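Local coordinates for protein probable nitrite reductase [nad(p)h] small subunit NIRD (Mycobacterium tuberculosis, PDB 4AIV) that is the Rieske-like small subunit that associates with NirB and is probably required for the NADH-dependent reduction of nitrite to ammonium, at residues A13-Y16 against D17-I20; A82-L85 against D86-S89. All coordinates share one frame; numbering follows the deposited sequence.

Contact 1 (A13-Y16 against D17-I20); sequences ACAY and DHLI
The methyl group of Ala15 lies over one face of the His18 imidazole, three residues further along the chain, and a water ties the same two residues together. Ala15 CB stands 4.1 Å from the centroid of the His18 ring and 20° off its normal, displaced toward the rim, where ND1 is the nearest ring atom; the contact is of CH-pi type. The ring reaches this place because His18 CG is turned beside its own backbone N (chi1 -76°), which folds the imidazole back over the end of the strand. Water 1 accepts from Ala15 N and lies 2.9 Å from His18 ND1, a bridge that probably limits rotation of the ring. Asp17 adds a second polar neighbour to the methyl group, with OD1 3.7 Å from Ala15 CB.

Two successive backbone bonds close the turn. His18 N donates to Ala15 O at 3.0 Å, and Leu19 N donates to Tyr16 O at 3.2 Å. The side chain of Tyr16 leaves the backbone away from the turn; with CG anti to its backbone N (chi1 -175°), its hydroxyl is hydrogen-bonded to the carbonyl of Gly43. Leu19 instead turns inward: its CB lies 4.4 Å from Cys14 SG, and the buried side chain also packs on Leu37 and Ile111.

Just ahead of the turn the backbones of Ala13 and Cys14 are both hydrogen-bonded to Ile111, a classic beta bulge. The i to i+3 bonds mark a short 3-10 segment, which here ends edge strand 7-15 of the antiparallel sheet in the Rieske-like domain.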
# COMPACT_ATOMS: atom_id res chain seq x y z
N ALA A 13 7.09 6.99 -7.47
CA ALA A 13 6.06 6.17 -8.11
C ALA A 13 5.49 6.85 -9.35
O ALA A 13 5.59 6.33 -10.47
CB ALA A 13 4.92 5.83 -7.11
N CYS A 14 4.87 8.01 -9.16
CA CYS A 14 4.18 8.68 -10.26
C CYS A 14 3.74 10.07 -9.85
O CYS A 14 3.93 10.46 -8.70
CB CYS A 14 2.93 7.89 -10.68
SG CYS A 14 1.66 7.63 -9.39
N ALA A 15 3.16 10.79 -10.81
CA ALA A 15 2.52 12.07 -10.53
C ALA A 15 1.26 11.82 -9.71
O ALA A 15 0.53 10.85 -9.95
CB ALA A 15 2.17 12.80 -11.83
N TYR A 16 1.02 12.68 -8.73
CA TYR A 16 -0.14 12.56 -7.85
C TYR A 16 -1.44 12.49 -8.64
O TYR A 16 -2.30 11.65 -8.36
CB TYR A 16 -0.20 13.74 -6.89
CG TYR A 16 -1.30 13.64 -5.85
CD1 TYR A 16 -1.22 12.73 -4.80
CD2 TYR A 16 -2.42 14.47 -5.92
CE1 TYR A 16 -2.23 12.64 -3.84
CE2 TYR A 16 -3.43 14.38 -4.96
CZ TYR A 16 -3.33 13.47 -3.93
OH TYR A 16 -4.32 13.38 -2.97
N ASP A 17 -1.58 13.37 -9.62
CA ASP A 17 -2.81 13.44 -10.40
C ASP A 17 -2.98 12.30 -11.42
O ASP A 17 -3.94 12.28 -12.19
CB ASP A 17 -2.96 14.82 -11.09
CG ASP A 17 -1.84 15.12 -12.07
OD1 ASP A 17 -1.18 14.17 -12.56
OD2 ASP A 17 -1.63 16.32 -12.37
N HIS A 18 -2.05 11.36 -11.43
CA HIS A 18 -2.16 10.20 -12.32
C HIS A 18 -2.73 8.98 -11.58
O HIS A 18 -3.11 7.99 -12.20
CB HIS A 18 -0.82 9.88 -12.99
CG HIS A 18 -0.47 10.84 -14.09
ND1 HIS A 18 0.71 10.76 -14.81
CD2 HIS A 18 -1.15 11.88 -14.61
CE1 HIS A 18 0.74 11.72 -15.71
NE2 HIS A 18 -0.39 12.42 -15.61
N LEU A 19 -2.81 9.08 -10.26
CA LEU A 19 -3.37 8.01 -9.44
C LEU A 19 -4.83 8.32 -9.09
O LEU A 19 -5.12 9.32 -8.44
CB LEU A 19 -2.55 7.85 -8.15
CG LEU A 19 -2.70 6.55 -7.36
CD1 LEU A 19 -2.50 5.35 -8.29
CD2 LEU A 19 -1.69 6.52 -6.21
N ILE A 20 -5.74 7.45 -9.53
CA ILE A 20 -7.17 7.59 -9.25
C ILE A 20 -7.45 7.02 -7.88
O ILE A 20 -7.00 5.91 -7.58
CB ILE A 20 -7.99 6.79 -10.27
CG1 ILE A 20 -7.73 7.30 -11.68
CG2 ILE A 20 -9.49 6.84 -9.93
CD1 ILE A 20 -8.17 6.33 -12.77
O HOH W 1 3.04 9.45 -13.67

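Contact 2 (A82-L85 against D86-S89); sequences AFAL and DDGS
Ala84 and Ser89 meet through their backbones, Ala84 N donating to Ser89 O at 2.8 Å in a nearly straight bond (159°). The same oxygen takes a CA-H...O contact from Phe83 CA at 3.4 Å. One step further round, Gly88 N reaches Ala84 O in a weak bond, its N-H poorly aimed (129°). The Ala84 methyl points into the turn and is met by Asp86 OD1, by Asp87 OD1, and by Ser89 OG at 3.8 Å. Phe83 presents a ring edge to the turn, CD2 lying 3.7 Å from Gly88 O.

Asp87 shapes this inner shell. With CG lodged between its backbone N and carbonyl carbon (chi1 63°), it brings OD1 within 2.7 Å of Ser89 OG and 3.0 Å of Ser89 N, both donors arriving from one face of the carboxylate; the bond from Ser89 N makes an Asx turn. Gly88 passes through the bend with positive phi. Further out, Arg71 forms salt bridges with both Asp86 and Asp87.

The turn follows strand 82-84, an edge of the three-stranded antiparallel sheet: backbone hydrogen bonds join Phe83 to Val74 and Leu85 to Ala72, both in strand 71-75, and Gly88 to Val98 ahead of strand 100-105.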
# COMPACT_ATOMS: atom_id res chain seq x y z
N ALA A 82 -9.28 -8.41 4.99
CA ALA A 82 -9.00 -6.98 5.13
C ALA A 82 -7.65 -6.70 5.78
O ALA A 82 -7.31 -7.28 6.82
CB ALA A 82 -10.12 -6.29 5.93
N PHE A 83 -6.88 -5.80 5.16
CA PHE A 83 -5.61 -5.34 5.69
C PHE A 83 -5.65 -3.82 5.90
O PHE A 83 -5.94 -3.07 4.97
CB PHE A 83 -4.45 -5.71 4.76
CG PHE A 83 -4.23 -7.20 4.62
CD1 PHE A 83 -4.97 -7.94 3.71
CD2 PHE A 83 -3.29 -7.86 5.41
CE1 PHE A 83 -4.79 -9.31 3.58
CE2 PHE A 83 -3.10 -9.23 5.29
CZ PHE A 83 -3.85 -9.96 4.37
N ALA A 84 -5.36 -3.38 7.12
CA ALA A 84 -5.31 -1.95 7.45
C ALA A 84 -4.20 -1.25 6.65
O ALA A 84 -3.06 -1.72 6.62
CB ALA A 84 -5.09 -1.77 8.94
N LEU A 85 -4.52 -0.12 6.02
CA LEU A 85 -3.53 0.56 5.18
C LEU A 85 -2.50 1.32 6.02
O LEU A 85 -1.38 1.60 5.56
CB LEU A 85 -4.21 1.48 4.15
CG LEU A 85 -4.97 0.76 3.02
CD1 LEU A 85 -5.79 1.74 2.15
CD2 LEU A 85 -4.00 -0.03 2.14
N ASP A 86 -2.85 1.62 7.27
CA ASP A 86 -1.96 2.39 8.13
C ASP A 86 -0.79 1.58 8.70
O ASP A 86 0.33 2.09 8.79
CB ASP A 86 -2.72 3.17 9.23
CG ASP A 86 -3.46 2.25 10.22
OD1 ASP A 86 -3.39 1.01 10.10
OD2 ASP A 86 -4.11 2.79 11.14
N ASP A 87 -1.02 0.32 9.04
CA ASP A 87 0.05 -0.49 9.61
C ASP A 87 0.19 -1.89 8.99
O ASP A 87 0.96 -2.71 9.48
CB ASP A 87 -0.10 -0.59 11.13
CG ASP A 87 -1.38 -1.29 11.56
OD1 ASP A 87 -2.10 -1.86 10.70
OD2 ASP A 87 -1.67 -1.27 12.77
N GLY A 88 -0.58 -2.16 7.94
CA GLY A 88 -0.49 -3.43 7.25
C GLY A 88 -1.08 -4.63 7.99
O GLY A 88 -1.05 -5.75 7.46
N SER A 89 -1.62 -4.42 9.19
CA SER A 89 -2.18 -5.54 9.95
C SER A 89 -3.42 -6.13 9.28
O SER A 89 -4.28 -5.41 8.77
CB SER A 89 -2.50 -5.14 11.40
OG SER A 89 -3.47 -4.10 11.45

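Overall arrangement
Contacts 1 and 2 come in series along the chain and lie on opposite sides of its centre, their own centres 21 Å apart and their nearest atoms about 10 Å apart. Each takes in the end of an edge strand and the turn that leaves it, but in different sheets: strand 7-15 of the six-stranded antiparallel sheet in contact 1, and strand 82-84 of the three-stranded one in contact 2. Contact 1 is at the surface, whereas contact 2 is largely buried. The chain beyond residues 86-89 runs on to strand 100-105, back in the larger sheet. The turns thus end strands of the two sheets from which the Rieske-like domain is built.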